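Local atomic coordinates of bifunctional GH43-CE protein (Bacteroides eggerthii, PDB entry 6MLY), a protein that probably hydrolyses xylan-type polysaccharides, joining a glycoside hydrolase family 43 region and a carbohydrate esterase region in a single chain. Residues 81-86 with 335-340; 87-92 with 363-368; 264-269 with 278-283; 28-33 with 42-47; 572-577 with 780-785. All blocks are in the same frame, centred on the assembly; numbering follows the deposited sequence.

In the fold
From the N terminus, contact 4 closes first, bringing the loop 28-33 onto strand 41-45. Contacts 1 and 2 open next, at residues 81-86 and 87-92, and close only at 335-340 and 363-368. Their segments alternate along the chain, so the two loops cross, and the neighbouring contacts together join the glycoside hydrolase region to the concanavalin A-like region. Contact 3, the hairpin 264-269/278-283, falls within both long loops. It also touches contact 4, where Tyr265 and Phe267 meet Met33 and Asp32. Contact 5 comes last and apart, pairing two helices of the esterase region on the opposite side of the chain's centre.

Contact 1: residues 81-86 with 335-340; sequences TMNLDD and NHNPDN
The backbones of Met82 and Asn83 pass those of His336 and Asn337, with Asn83 CA 5.1 Å from Asn337 CA, where helix 80-83 ends against the loop after strand 333-335. Asn337 N donates to Met82 O over 3.1 Å in a nearly straight bond. Leu84, the first residue beyond the helix and one with positive phi, sends its side chain over the His336 ring: CD2 stands above the ring centre, 3.6 Å from the centroid, a CH-pi contact. His336 CG, anti to the carbonyl carbon (chi1 -81°), also meets Leu84 CG. The CD2 edge of the same ring points at the helix end, with His336 CD2 3.2 Å from Thr81 O. Beyond it, Asn337 ND2 donates to Asn83 OD1 over 2.7 Å, the two amide planes turned 59° apart, and also to Ala77 O, while Asn83 ND2 bonds Asn78. The His336 ring is held from both nitrogens: ND1 donates to Asn335 OD1 at 3.1 Å, and NE2 bonds the backbone N of Thr90. An alanine in place of His336 would probably leave Leu84 CD2 without its aromatic face and Asn335 OD1 and Thr90 N without their ring partners. With ND1 as donor and NE2 facing an N-H, the pattern is consistent with a neutral imidazole carrying its proton on ND1, fixed in rotation at the buried join between the glycoside hydrolase and concanavalin A-like regions.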
# COMPACT_ATOMS: atom_id res chain seq x y z
N THR A 81 -28.91 -1.86 3.83
CA THR A 81 -27.82 -1.52 2.89
C THR A 81 -26.89 -0.47 3.51
O THR A 81 -25.67 -0.59 3.40
CB THR A 81 -28.37 -1.06 1.53
OG1 THR A 81 -29.61 -0.39 1.76
CG2 THR A 81 -28.59 -2.20 0.56
N MET A 82 -27.49 0.55 4.16
CA MET A 82 -26.75 1.68 4.74
C MET A 82 -26.24 1.32 6.15
O MET A 82 -25.25 1.90 6.60
CB MET A 82 -27.65 2.92 4.82
CG MET A 82 -26.93 4.21 5.18
SD MET A 82 -26.08 5.01 3.78
CE MET A 82 -24.46 4.26 3.90
N ASN A 83 -26.90 0.36 6.82
CA ASN A 83 -26.57 -0.04 8.21
C ASN A 83 -25.64 -1.27 8.26
O ASN A 83 -25.36 -1.74 9.36
CB ASN A 83 -27.83 -0.38 9.01
CG ASN A 83 -28.62 0.84 9.45
OD1 ASN A 83 -28.08 1.94 9.55
ND2 ASN A 83 -29.90 0.64 9.73
N LEU A 84 -25.18 -1.77 7.11
CA LEU A 84 -24.39 -3.02 7.02
C LEU A 84 -25.09 -4.16 7.79
O LEU A 84 -24.46 -4.83 8.61
CB LEU A 84 -22.97 -2.80 7.57
CG LEU A 84 -22.05 -1.91 6.74
CD1 LEU A 84 -20.75 -1.66 7.47
CD2 LEU A 84 -21.78 -2.51 5.37
N ASP A 85 -26.38 -4.35 7.52
CA ASP A 85 -27.16 -5.43 8.14
C ASP A 85 -27.46 -6.50 7.08
O ASP A 85 -27.51 -6.20 5.88
CB ASP A 85 -28.46 -4.90 8.76
CG ASP A 85 -28.28 -4.09 10.04
OD1 ASP A 85 -27.12 -3.88 10.45
OD2 ASP A 85 -29.31 -3.68 10.62
N ASP A 86 -27.62 -7.74 7.55
CA ASP A 86 -28.08 -8.89 6.75
C ASP A 86 -27.12 -9.13 5.57
O ASP A 86 -27.57 -9.51 4.48
CB ASP A 86 -29.51 -8.68 6.23
CG ASP A 86 -30.48 -8.12 7.26
OD1 ASP A 86 -30.49 -8.62 8.40
OD2 ASP A 86 -31.23 -7.18 6.91
N ASN A 335 -17.22 4.09 8.29
CA ASN A 335 -17.63 3.28 7.15
C ASN A 335 -19.07 2.83 7.39
O ASN A 335 -19.32 2.03 8.30
CB ASN A 335 -16.70 2.08 6.95
CG ASN A 335 -17.17 1.11 5.89
OD1 ASN A 335 -17.74 1.52 4.87
ND2 ASN A 335 -16.92 -0.17 6.10
N HIS A 336 -20.01 3.36 6.58
CA HIS A 336 -21.44 3.11 6.73
C HIS A 336 -21.90 3.66 8.09
O HIS A 336 -21.13 4.29 8.80
CB HIS A 336 -21.76 1.61 6.55
CG HIS A 336 -21.86 1.17 5.13
ND1 HIS A 336 -20.76 1.13 4.29
CD2 HIS A 336 -22.90 0.70 4.41
CE1 HIS A 336 -21.14 0.68 3.10
NE2 HIS A 336 -22.45 0.41 3.16
N ASN A 337 -23.18 3.42 8.42
CA ASN A 337 -23.79 3.95 9.64
C ASN A 337 -23.13 3.33 10.86
O ASN A 337 -23.16 2.11 11.03
CB ASN A 337 -25.30 3.72 9.68
CG ASN A 337 -26.04 4.59 8.70
OD1 ASN A 337 -25.43 5.42 8.02
ND2 ASN A 337 -27.35 4.41 8.62
N PRO A 338 -22.56 4.15 11.77
CA PRO A 338 -21.95 3.63 12.99
C PRO A 338 -23.02 3.10 13.96
O PRO A 338 -24.15 3.57 13.92
CB PRO A 338 -21.24 4.85 13.59
CG PRO A 338 -22.03 6.03 13.08
CD PRO A 338 -22.49 5.62 11.70
N ASP A 339 -22.64 2.12 14.79
CA ASP A 339 -23.40 1.76 15.97
C ASP A 339 -22.84 2.57 17.14
O ASP A 339 -21.81 2.23 17.70
CB ASP A 339 -23.36 0.24 16.20
CG ASP A 339 -24.22 -0.25 17.35
OD1 ASP A 339 -24.78 0.59 18.07
OD2 ASP A 339 -24.32 -1.49 17.51
N ASN A 340 -23.54 3.66 17.49
CA ASN A 340 -23.03 4.69 18.41
C ASN A 340 -23.06 4.18 19.86
O ASN A 340 -22.53 4.85 20.75
CB ASN A 340 -23.79 6.01 18.26
CG ASN A 340 -23.50 6.71 16.95
OD1 ASN A 340 -22.39 6.66 16.44
ND2 ASN A 340 -24.50 7.39 16.40

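Contact 2: residues 87-92 with 363-368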
# COMPACT_ATOMS: atom_id res chain seq x y z
N GLY A 87 -25.82 -8.91 5.78
CA GLY A 87 -24.84 -8.99 4.70
C GLY A 87 -25.30 -8.20 3.48
O GLY A 87 -25.55 -8.78 2.42
N LYS A 88 -25.45 -6.89 3.67
CA LYS A 88 -25.74 -5.94 2.60
C LYS A 88 -24.87 -4.70 2.81
O LYS A 88 -24.49 -4.39 3.94
CB LYS A 88 -27.21 -5.54 2.59
CG LYS A 88 -28.20 -6.65 2.25
CD LYS A 88 -29.63 -6.30 2.59
CE LYS A 88 -30.62 -7.40 2.26
NZ LYS A 88 -31.98 -7.08 2.76
N ASN A 89 -24.57 -4.00 1.72
CA ASN A 89 -23.73 -2.81 1.74
C ASN A 89 -24.26 -1.81 0.70
O ASN A 89 -25.25 -2.09 0.03
CB ASN A 89 -22.27 -3.16 1.48
CG ASN A 89 -22.09 -4.04 0.26
OD1 ASN A 89 -22.21 -5.26 0.35
ND2 ASN A 89 -21.80 -3.43 -0.88
N THR A 90 -23.60 -0.66 0.61
CA THR A 90 -23.83 0.30 -0.45
C THR A 90 -22.49 0.98 -0.78
O THR A 90 -22.45 2.17 -1.11
CB THR A 90 -24.99 1.25 -0.09
OG1 THR A 90 -25.45 1.88 -1.29
CG2 THR A 90 -24.61 2.30 0.93
N TYR A 91 -21.41 0.20 -0.72
CA TYR A 91 -20.09 0.67 -1.13
C TYR A 91 -20.19 1.20 -2.56
O TYR A 91 -20.87 0.61 -3.41
CB TYR A 91 -19.06 -0.45 -1.05
CG TYR A 91 -18.60 -0.85 0.33
CD1 TYR A 91 -17.71 -0.06 1.05
CD2 TYR A 91 -19.02 -2.04 0.91
CE1 TYR A 91 -17.27 -0.44 2.31
CE2 TYR A 91 -18.59 -2.43 2.17
CZ TYR A 91 -17.71 -1.63 2.88
OH TYR A 91 -17.28 -2.00 4.12
N GLY A 92 -19.53 2.33 -2.82
CA GLY A 92 -19.49 2.95 -4.13
C GLY A 92 -20.68 3.86 -4.39
O GLY A 92 -20.59 4.76 -5.23
N PHE A 363 -14.63 -8.64 6.65
CA PHE A 363 -14.10 -7.39 7.18
C PHE A 363 -14.99 -6.22 6.75
O PHE A 363 -15.20 -5.29 7.54
CB PHE A 363 -12.64 -7.20 6.74
CG PHE A 363 -11.97 -5.96 7.26
CD1 PHE A 363 -12.18 -5.53 8.57
CD2 PHE A 363 -11.12 -5.22 6.45
CE1 PHE A 363 -11.55 -4.39 9.05
CE2 PHE A 363 -10.50 -4.08 6.93
CZ PHE A 363 -10.71 -3.67 8.23
N THR A 364 -15.52 -6.27 5.52
CA THR A 364 -16.23 -5.12 4.92
C THR A 364 -17.70 -5.08 5.37
O THR A 364 -18.41 -4.12 5.05
CB THR A 364 -16.11 -5.12 3.39
OG1 THR A 364 -16.99 -6.12 2.84
CG2 THR A 364 -14.69 -5.35 2.91
N GLN A 365 -18.13 -6.10 6.12
CA GLN A 365 -19.46 -6.11 6.76
C GLN A 365 -19.33 -5.77 8.26
O GLN A 365 -20.31 -5.86 9.00
CB GLN A 365 -20.15 -7.46 6.56
CG GLN A 365 -20.42 -7.80 5.10
CD GLN A 365 -21.25 -6.76 4.39
OE1 GLN A 365 -20.84 -6.20 3.38
NE2 GLN A 365 -22.44 -6.48 4.92
N ALA A 366 -18.13 -5.35 8.70
CA ALA A 366 -17.91 -4.94 10.08
C ALA A 366 -18.39 -3.49 10.28
O ALA A 366 -18.28 -2.64 9.38
CB ALA A 366 -16.45 -5.09 10.45
N LYS A 367 -18.91 -3.24 11.48
CA LYS A 367 -19.38 -1.92 11.88
C LYS A 367 -18.28 -1.21 12.67
O LYS A 367 -17.36 -1.84 13.19
CB LYS A 367 -20.66 -2.06 12.71
CG LYS A 367 -21.85 -2.67 11.98
CD LYS A 367 -23.12 -2.71 12.81
CE LYS A 367 -23.80 -1.37 12.94
NZ LYS A 367 -24.47 -0.96 11.68
N ASN A 368 -18.39 0.12 12.73
CA ASN A 368 -17.57 0.99 13.56
C ASN A 368 -16.10 0.92 13.11
O ASN A 368 -15.19 0.97 13.93
CB ASN A 368 -17.76 0.69 15.05
CG ASN A 368 -19.19 0.92 15.50
OD1 ASN A 368 -20.13 0.49 14.84
ND2 ASN A 368 -19.37 1.62 16.61
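Tyr91 reaches across to Thr364 with the far end of its ring. From CB, the CG is set anti to the carbonyl carbon (chi1 -74°), and the ring that follows stacks on His483 and meets His50 edge-to-face. Further out, Tyr91 CE2 comes 3.9 Å from Thr364 CB, and Tyr91 CZ lies 3.4 Å from Thr364 O. At the tip, Tyr91 OH donates to Thr364 O over 2.6 Å, on a lone pair in the carbonyl plane, while Asn335 ND2 is a second partner of the hydroxyl. The accepting carbonyl belongs to a type I beta turn running from Phe363 to Ala366, closed by Ala366 N bonding Phe363 O; this turn of the concanavalin A-like region thus meets a loop of the glycoside hydrolase region. The next residue of the turn, Gln365, bends at chi2 (-57°), and its amide comes up to the chain at Lys88. Gln365 NE2 donates to Lys88 O over 3.1 Å; the oxygen lies in the amide plane of Gln365, but the donor stands well above the carbonyl plane of Lys88. Gly87 passes the same nitrogen, its CA 3.5 Å from Gln365 NE2. Gln365 OE1 and Asn89 OD1, two acceptors, lie 3.5 Å apart.

Contact 3: residues 264-269 with 278-283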
# COMPACT_ATOMS: atom_id res chain seq x y z
N ALA A 264 -10.68 27.03 -13.06
CA ALA A 264 -11.57 25.88 -13.22
C ALA A 264 -11.19 24.83 -12.18
O ALA A 264 -10.09 24.30 -12.22
CB ALA A 264 -11.46 25.32 -14.61
N TYR A 265 -12.11 24.53 -11.24
CA TYR A 265 -11.89 23.46 -10.27
C TYR A 265 -12.32 22.13 -10.92
O TYR A 265 -13.46 22.02 -11.39
CB TYR A 265 -12.58 23.74 -8.94
CG TYR A 265 -14.08 23.83 -8.97
CD1 TYR A 265 -14.87 22.71 -8.80
CD2 TYR A 265 -14.72 25.05 -9.14
CE1 TYR A 265 -16.25 22.79 -8.81
CE2 TYR A 265 -16.10 25.15 -9.16
CZ TYR A 265 -16.87 24.01 -8.99
OH TYR A 265 -18.24 24.11 -9.01
N LEU A 266 -11.38 21.18 -10.96
CA LEU A 266 -11.52 19.87 -11.62
C LEU A 266 -10.79 18.80 -10.80
O LEU A 266 -10.11 19.13 -9.82
CB LEU A 266 -10.92 19.94 -13.03
CG LEU A 266 -11.39 21.08 -13.93
CD1 LEU A 266 -10.42 21.30 -15.08
CD2 LEU A 266 -12.79 20.81 -14.46
N PHE A 267 -10.88 17.53 -11.22
CA PHE A 267 -10.15 16.44 -10.56
C PHE A 267 -9.67 15.39 -11.57
O PHE A 267 -10.29 15.18 -12.62
CB PHE A 267 -11.01 15.80 -9.46
CG PHE A 267 -12.18 14.97 -9.94
CD1 PHE A 267 -12.00 13.66 -10.37
CD2 PHE A 267 -13.46 15.49 -9.93
CE1 PHE A 267 -13.08 12.90 -10.80
CE2 PHE A 267 -14.54 14.72 -10.36
CZ PHE A 267 -14.35 13.43 -10.79
N GLU A 268 -8.56 14.74 -11.20
CA GLU A 268 -7.93 13.62 -11.94
C GLU A 268 -8.20 12.32 -11.18
O GLU A 268 -8.46 12.35 -9.98
CB GLU A 268 -6.42 13.85 -12.05
CG GLU A 268 -5.74 13.05 -13.14
CD GLU A 268 -4.22 12.94 -13.01
OE1 GLU A 268 -3.70 13.24 -11.91
OE2 GLU A 268 -3.56 12.55 -14.00
N ASP A 269 -8.15 11.19 -11.89
CA ASP A 269 -8.08 9.86 -11.27
C ASP A 269 -6.60 9.48 -11.11
O ASP A 269 -6.00 8.96 -12.06
CB ASP A 269 -8.84 8.81 -12.08
CG ASP A 269 -10.32 9.13 -12.24
OD1 ASP A 269 -10.84 9.90 -11.42
OD2 ASP A 269 -10.93 8.60 -13.19
N TYR A 278 -7.87 19.63 -8.79
CA TYR A 278 -6.98 20.39 -9.67
C TYR A 278 -7.59 21.78 -9.92
O TYR A 278 -8.80 21.90 -10.15
CB TYR A 278 -6.81 19.69 -11.02
CG TYR A 278 -5.71 18.66 -11.09
CD1 TYR A 278 -5.70 17.56 -10.25
CD2 TYR A 278 -4.69 18.76 -12.02
CE1 TYR A 278 -4.70 16.60 -10.32
CE2 TYR A 278 -3.68 17.82 -12.11
CZ TYR A 278 -3.68 16.73 -11.25
OH TYR A 278 -2.69 15.79 -11.32
N LEU A 279 -6.75 22.82 -9.87
CA LEU A 279 -7.12 24.18 -10.24
C LEU A 279 -6.33 24.60 -11.48
O LEU A 279 -5.10 24.50 -11.49
CB LEU A 279 -6.84 25.11 -9.05
CG LEU A 279 -7.85 25.03 -7.90
CD1 LEU A 279 -7.43 25.93 -6.75
CD2 LEU A 279 -9.25 25.40 -8.37
N VAL A 280 -7.05 25.08 -12.50
CA VAL A 280 -6.48 25.53 -13.78
C VAL A 280 -6.81 27.01 -13.95
O VAL A 280 -7.96 27.39 -13.80
CB VAL A 280 -7.03 24.72 -14.97
CG1 VAL A 280 -6.43 25.17 -16.29
CG2 VAL A 280 -6.84 23.22 -14.77
N PRO A 281 -5.83 27.89 -14.30
CA PRO A 281 -6.13 29.29 -14.62
C PRO A 281 -7.01 29.40 -15.88
O PRO A 281 -6.87 28.59 -16.80
CB PRO A 281 -4.77 29.95 -14.88
CG PRO A 281 -3.76 28.98 -14.27
CD PRO A 281 -4.39 27.61 -14.37
N VAL A 282 -7.91 30.39 -15.89
CA VAL A 282 -8.85 30.58 -16.99
C VAL A 282 -8.70 32.00 -17.55
O VAL A 282 -8.56 32.96 -16.80
CB VAL A 282 -10.29 30.29 -16.54
CG1 VAL A 282 -11.30 30.53 -17.65
CG2 VAL A 282 -10.43 28.88 -15.98
N GLU A 283 -8.72 32.10 -18.89
CA GLU A 283 -8.72 33.36 -19.64
C GLU A 283 -9.99 33.39 -20.51
O GLU A 283 -10.62 32.35 -20.70
CB GLU A 283 -7.46 33.48 -20.50
CG GLU A 283 -6.16 33.25 -19.74
CD GLU A 283 -5.83 34.27 -18.65
OE1 GLU A 283 -6.34 35.42 -18.74
OE2 GLU A 283 -5.08 33.90 -17.72
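Ala264, Leu266 and Val280 lie on one face of the hairpin, where they form the apolar centre of the contact. Leu266 CD1 lies 4.1 Å from Val280 CG2, and Val282 adds its CG2, 4.0 Å from Ala264 CB. On the other face, the non-hydrogen-bonded pair Tyr265 and Leu279 touches through fewer atoms: Leu279 CD2 lies 3.8 Å from Tyr265 CB. The ring of Tyr265 then leads away from its partner strand, CG standing between the backbone N and the carbonyl carbon (chi1 63°), and its hydroxyl bonds Gln203 and Met35 N. Between the faces runs the backbone ladder. Ala264 N donates to Val280 O over 2.8 Å and Val280 N returns a bond to Ala264 O; Leu266 and Tyr278 exchange a second pair of N-H...O bonds. Toward the polar edge, the Tyr278 ring extends beside Glu268, with Tyr278 CE1 3.7 Å from Glu268 CB. Its hydroxyl reaches Glu268 OE1 at 2.8 Å, a weak hydrogen bond, the carboxylate plane turned 70° from the ring. Phe267 points away from residues 278-283 and touches Arg275 and Asp32, in the neighbourhood of Asp143, a residue predicted to matter for catalysis. Strands 262-269 and 275-282 form an antiparallel beta hairpin that strand 250-256 widens to a small sheet, consistent with one blade of the beta-propeller of family 43 glycoside hydrolases.

Contact 4: residues 28-33 with 42-47; sequences ADAPDM and YYMSST. With EDO (1,2-ethanediol), chain F.
Pro31 and Asp32 meet Ser46 and Thr47 in a buried contact of the glycoside hydrolase region, where the loop leading into strand 34-38 lies against the end of strand 41-45. Thr47 N donates to Pro31 O over 3.1 Å, and Ser46 OG adds a weak bond to the same oxygen. Beside them, Met44 closes the apolar part, its SD 3.9 Å from Met33 CG and its CE 4.1 Å from Ala30 CB. Thr47 OG1 bonds Asp32 OD2 weakly. With Asp32 CG anti to the carbonyl carbon (chi1 -57°), the carboxylate meets an ethanediol, probably from the crystallisation liquor: O2 of the diol donates to Asp32 OD2 over 2.7 Å, while its O1 lies close to both carboxylate oxygens. Arg275 also bonds the diol. An alanine at Asp32 would remove the carboxylate and would probably leave the diol hydroxyls and Thr47 OG1 without these acceptors. A diol held here, near the predicted catalytic-site residue Asp143, is consistent with, though no proof of, a sugar-binding pocket.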
# COMPACT_ATOMS: atom_id res chain seq x y z
N ALA A 28 -5.45 14.41 -2.40
CA ALA A 28 -6.30 13.51 -1.63
C ALA A 28 -7.68 13.40 -2.29
O ALA A 28 -8.04 14.22 -3.13
CB ALA A 28 -6.43 14.00 -0.20
N ASP A 29 -8.44 12.39 -1.86
CA ASP A 29 -9.69 11.99 -2.47
C ASP A 29 -10.79 12.98 -2.05
O ASP A 29 -11.40 12.84 -0.99
CB ASP A 29 -10.01 10.54 -2.09
CG ASP A 29 -11.16 9.91 -2.84
OD1 ASP A 29 -11.20 10.03 -4.08
OD2 ASP A 29 -12.00 9.28 -2.17
N ALA A 30 -11.00 13.99 -2.91
CA ALA A 30 -12.07 14.98 -2.77
C ALA A 30 -12.81 15.09 -4.10
O ALA A 30 -12.69 16.09 -4.80
CB ALA A 30 -11.50 16.31 -2.34
N PRO A 31 -13.56 14.04 -4.51
CA PRO A 31 -14.23 14.02 -5.81
C PRO A 31 -15.56 14.79 -5.85
O PRO A 31 -16.18 15.00 -4.81
CB PRO A 31 -14.50 12.52 -6.03
CG PRO A 31 -14.68 11.97 -4.63
CD PRO A 31 -13.76 12.79 -3.75
N ASP A 32 -15.97 15.17 -7.06
CA ASP A 32 -17.26 15.81 -7.35
C ASP A 32 -17.39 17.08 -6.52
O ASP A 32 -18.26 17.19 -5.65
CB ASP A 32 -18.42 14.86 -7.10
CG ASP A 32 -18.36 13.57 -7.89
OD1 ASP A 32 -17.34 13.35 -8.60
OD2 ASP A 32 -19.31 12.78 -7.79
N MET A 33 -16.49 18.04 -6.79
CA MET A 33 -16.47 19.32 -6.12
C MET A 33 -17.62 20.18 -6.65
O MET A 33 -17.92 20.18 -7.85
CB MET A 33 -15.15 20.04 -6.35
CG MET A 33 -13.99 19.44 -5.59
SD MET A 33 -12.43 20.33 -5.88
CE MET A 33 -12.09 19.87 -7.58
N TYR A 42 -13.96 30.99 0.36
CA TYR A 42 -14.33 29.98 -0.63
C TYR A 42 -14.96 28.80 0.10
O TYR A 42 -14.59 28.49 1.23
CB TYR A 42 -13.11 29.53 -1.44
CG TYR A 42 -12.47 30.60 -2.28
CD1 TYR A 42 -11.41 31.34 -1.80
CD2 TYR A 42 -12.91 30.85 -3.58
CE1 TYR A 42 -10.80 32.32 -2.57
CE2 TYR A 42 -12.31 31.83 -4.36
CZ TYR A 42 -11.26 32.57 -3.86
OH TYR A 42 -10.66 33.53 -4.62
N TYR A 43 -15.94 28.15 -0.54
CA TYR A 43 -16.60 26.98 0.03
C TYR A 43 -16.73 25.91 -1.04
O TYR A 43 -16.77 26.20 -2.23
CB TYR A 43 -17.97 27.35 0.60
CG TYR A 43 -17.92 28.07 1.92
CD1 TYR A 43 -17.49 27.43 3.07
CD2 TYR A 43 -18.31 29.40 2.02
CE1 TYR A 43 -17.45 28.08 4.29
CE2 TYR A 43 -18.28 30.07 3.24
CZ TYR A 43 -17.84 29.41 4.37
OH TYR A 43 -17.80 30.06 5.57
N MET A 44 -16.83 24.66 -0.59
CA MET A 44 -16.79 23.51 -1.47
C MET A 44 -17.41 22.29 -0.76
O MET A 44 -16.93 21.88 0.30
CB MET A 44 -15.34 23.19 -1.86
CG MET A 44 -15.15 21.82 -2.48
SD MET A 44 -13.54 21.11 -2.10
CE MET A 44 -14.05 19.48 -1.58
N SER A 45 -18.48 21.76 -1.36
CA SER A 45 -19.06 20.47 -1.00
C SER A 45 -18.33 19.36 -1.77
O SER A 45 -17.47 19.64 -2.61
CB SER A 45 -20.55 20.45 -1.26
OG SER A 45 -20.83 20.49 -2.65
N SER A 46 -18.66 18.11 -1.47
CA SER A 46 -17.82 16.98 -1.87
C SER A 46 -18.59 15.66 -1.75
O SER A 46 -19.66 15.60 -1.14
CB SER A 46 -16.58 16.96 -1.03
OG SER A 46 -15.52 16.31 -1.71
N THR A 47 -18.04 14.60 -2.36
CA THR A 47 -18.61 13.25 -2.31
C THR A 47 -17.72 12.35 -1.43
O THR A 47 -16.49 12.34 -1.58
CB THR A 47 -18.76 12.66 -3.72
OG1 THR A 47 -19.61 13.50 -4.51
CG2 THR A 47 -19.34 11.27 -3.72
C1 EDO F . -18.91 9.82 -9.67
O1 EDO F . -18.06 10.72 -8.95
C2 EDO F . -20.06 9.41 -8.77
O2 EDO F . -20.77 10.59 -8.35

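Contact 5: residues 572-577 with 780-785; sequences KSLLDK and KMIDFF
Met781 begins the contact by laying its CE 4.1 Å from Leu574 CG, the two side chains at about a right angle. Helices 563-577 and 775-789 belong to the alpha/beta-hydrolase fold of the esterase region, lying side by side over its sheet; their axes here approach to 9.9 Å with N-to-C directions 38° apart. Ile782 gives the largest share of the contact from residues 780-785 and sends its two branches to different places. Its CD1 sits 3.6 Å from Leu574 CD2 and also covers the backbone of Ser573, whose OG is bonded to Phe570 O. Its CG2, anti to the backbone N, lies against the aliphatic part of Lys577, 3.3 Å from Lys577 CG, the two side chains passing in opposite directions. Asp783 follows on the outer side. Its OD1 is 4.0 Å from Lys577 NZ, opposite charges too far apart for a salt bridge, and its OD2 pairs instead with Lys779. Phe785, one turn after Met781, comes back to the sheet side, where it and Leu574 both rest on Phe579 and Val549. Its ring is reached obliquely by the methyl that Ile782 also touches: Leu574 CD2, 4.1 Å from Phe785 CD2.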
# COMPACT_ATOMS: atom_id res chain seq x y z
N LYS A 572 15.24 -9.77 9.96
CA LYS A 572 15.30 -9.01 11.21
C LYS A 572 16.73 -9.01 11.79
O LYS A 572 17.23 -7.96 12.21
CB LYS A 572 14.31 -9.58 12.23
N SER A 573 17.38 -10.18 11.80
CA SER A 573 18.67 -10.37 12.49
C SER A 573 19.79 -9.61 11.77
O SER A 573 20.66 -9.02 12.41
CB SER A 573 18.99 -11.84 12.63
OG SER A 573 18.76 -12.52 11.41
N LEU A 574 19.77 -9.64 10.43
CA LEU A 574 20.73 -8.88 9.62
C LEU A 574 20.52 -7.38 9.82
O LEU A 574 21.50 -6.63 9.91
CB LEU A 574 20.55 -9.26 8.14
CG LEU A 574 21.29 -10.51 7.68
CD1 LEU A 574 20.76 -10.98 6.33
CD2 LEU A 574 22.79 -10.27 7.60
N LEU A 575 19.25 -6.96 9.89
CA LEU A 575 18.86 -5.54 9.98
C LEU A 575 19.34 -4.91 11.29
O LEU A 575 19.68 -3.72 11.31
CB LEU A 575 17.34 -5.42 9.83
CG LEU A 575 16.81 -5.47 8.40
CD1 LEU A 575 15.33 -5.82 8.36
CD2 LEU A 575 17.06 -4.15 7.68
N ASP A 576 19.35 -5.69 12.38
CA ASP A 576 19.76 -5.21 13.71
C ASP A 576 21.28 -4.95 13.74
O ASP A 576 21.74 -4.10 14.51
CB ASP A 576 19.37 -6.20 14.81
CG ASP A 576 17.87 -6.38 15.00
OD1 ASP A 576 17.17 -5.36 15.11
OD2 ASP A 576 17.42 -7.54 15.04
N LYS A 577 22.05 -5.69 12.94
CA LYS A 577 23.51 -5.58 12.90
C LYS A 577 23.94 -4.33 12.11
O LYS A 577 25.04 -3.81 12.33
CB LYS A 577 24.13 -6.83 12.27
CG LYS A 577 25.64 -6.96 12.45
CD LYS A 577 26.09 -7.14 13.89
CE LYS A 577 27.56 -7.52 13.99
NZ LYS A 577 28.01 -7.60 15.40
N LYS A 780 26.06 -16.61 14.06
CA LYS A 780 27.35 -16.81 13.40
C LYS A 780 27.31 -16.24 11.98
O LYS A 780 28.33 -15.75 11.49
CB LYS A 780 27.74 -18.28 13.41
CG LYS A 780 28.46 -18.73 14.68
CD LYS A 780 28.69 -20.21 14.74
CE LYS A 780 29.46 -20.63 15.98
NZ LYS A 780 29.76 -22.08 15.94
N MET A 781 26.15 -16.32 11.33
CA MET A 781 25.95 -15.73 10.00
C MET A 781 26.21 -14.22 10.05
O MET A 781 26.91 -13.67 9.20
CB MET A 781 24.52 -15.98 9.49
CG MET A 781 24.29 -15.48 8.08
SD MET A 781 22.60 -15.76 7.53
CE MET A 781 21.74 -14.52 8.50
N ILE A 782 25.62 -13.58 11.07
CA ILE A 782 25.70 -12.13 11.27
C ILE A 782 27.17 -11.74 11.54
O ILE A 782 27.70 -10.85 10.88
CB ILE A 782 24.76 -11.69 12.42
CG1 ILE A 782 23.31 -12.13 12.19
CG2 ILE A 782 24.86 -10.19 12.66
CD1 ILE A 782 22.75 -11.76 10.84
N ASP A 783 27.80 -12.43 12.50
CA ASP A 783 29.15 -12.11 12.96
C ASP A 783 30.17 -12.24 11.82
O ASP A 783 31.15 -11.49 11.77
CB ASP A 783 29.55 -12.98 14.15
CG ASP A 783 28.86 -12.60 15.45
OD1 ASP A 783 28.10 -11.62 15.44
OD2 ASP A 783 29.10 -13.29 16.46
N PHE A 784 29.92 -13.20 10.92
CA PHE A 784 30.78 -13.45 9.75
C PHE A 784 30.63 -12.31 8.74
O PHE A 784 31.63 -11.70 8.34
CB PHE A 784 30.47 -14.83 9.14
CG PHE A 784 31.07 -15.06 7.78
CD1 PHE A 784 32.43 -14.88 7.56
CD2 PHE A 784 30.28 -15.47 6.72
CE1 PHE A 784 32.98 -15.09 6.31
CE2 PHE A 784 30.83 -15.68 5.46
CZ PHE A 784 32.18 -15.49 5.26
N PHE A 785 29.39 -12.01 8.34
CA PHE A 785 29.12 -10.92 7.39
C PHE A 785 29.68 -9.60 7.93
O PHE A 785 30.23 -8.80 7.17
CB PHE A 785 27.63 -10.84 7.05
CG PHE A 785 27.12 -11.88 6.09
CD1 PHE A 785 27.80 -12.15 4.90
CD2 PHE A 785 25.96 -12.59 6.35
CE1 PHE A 785 27.33 -13.11 4.02
CE2 PHE A 785 25.49 -13.55 5.46
CZ PHE A 785 26.17 -13.80 4.29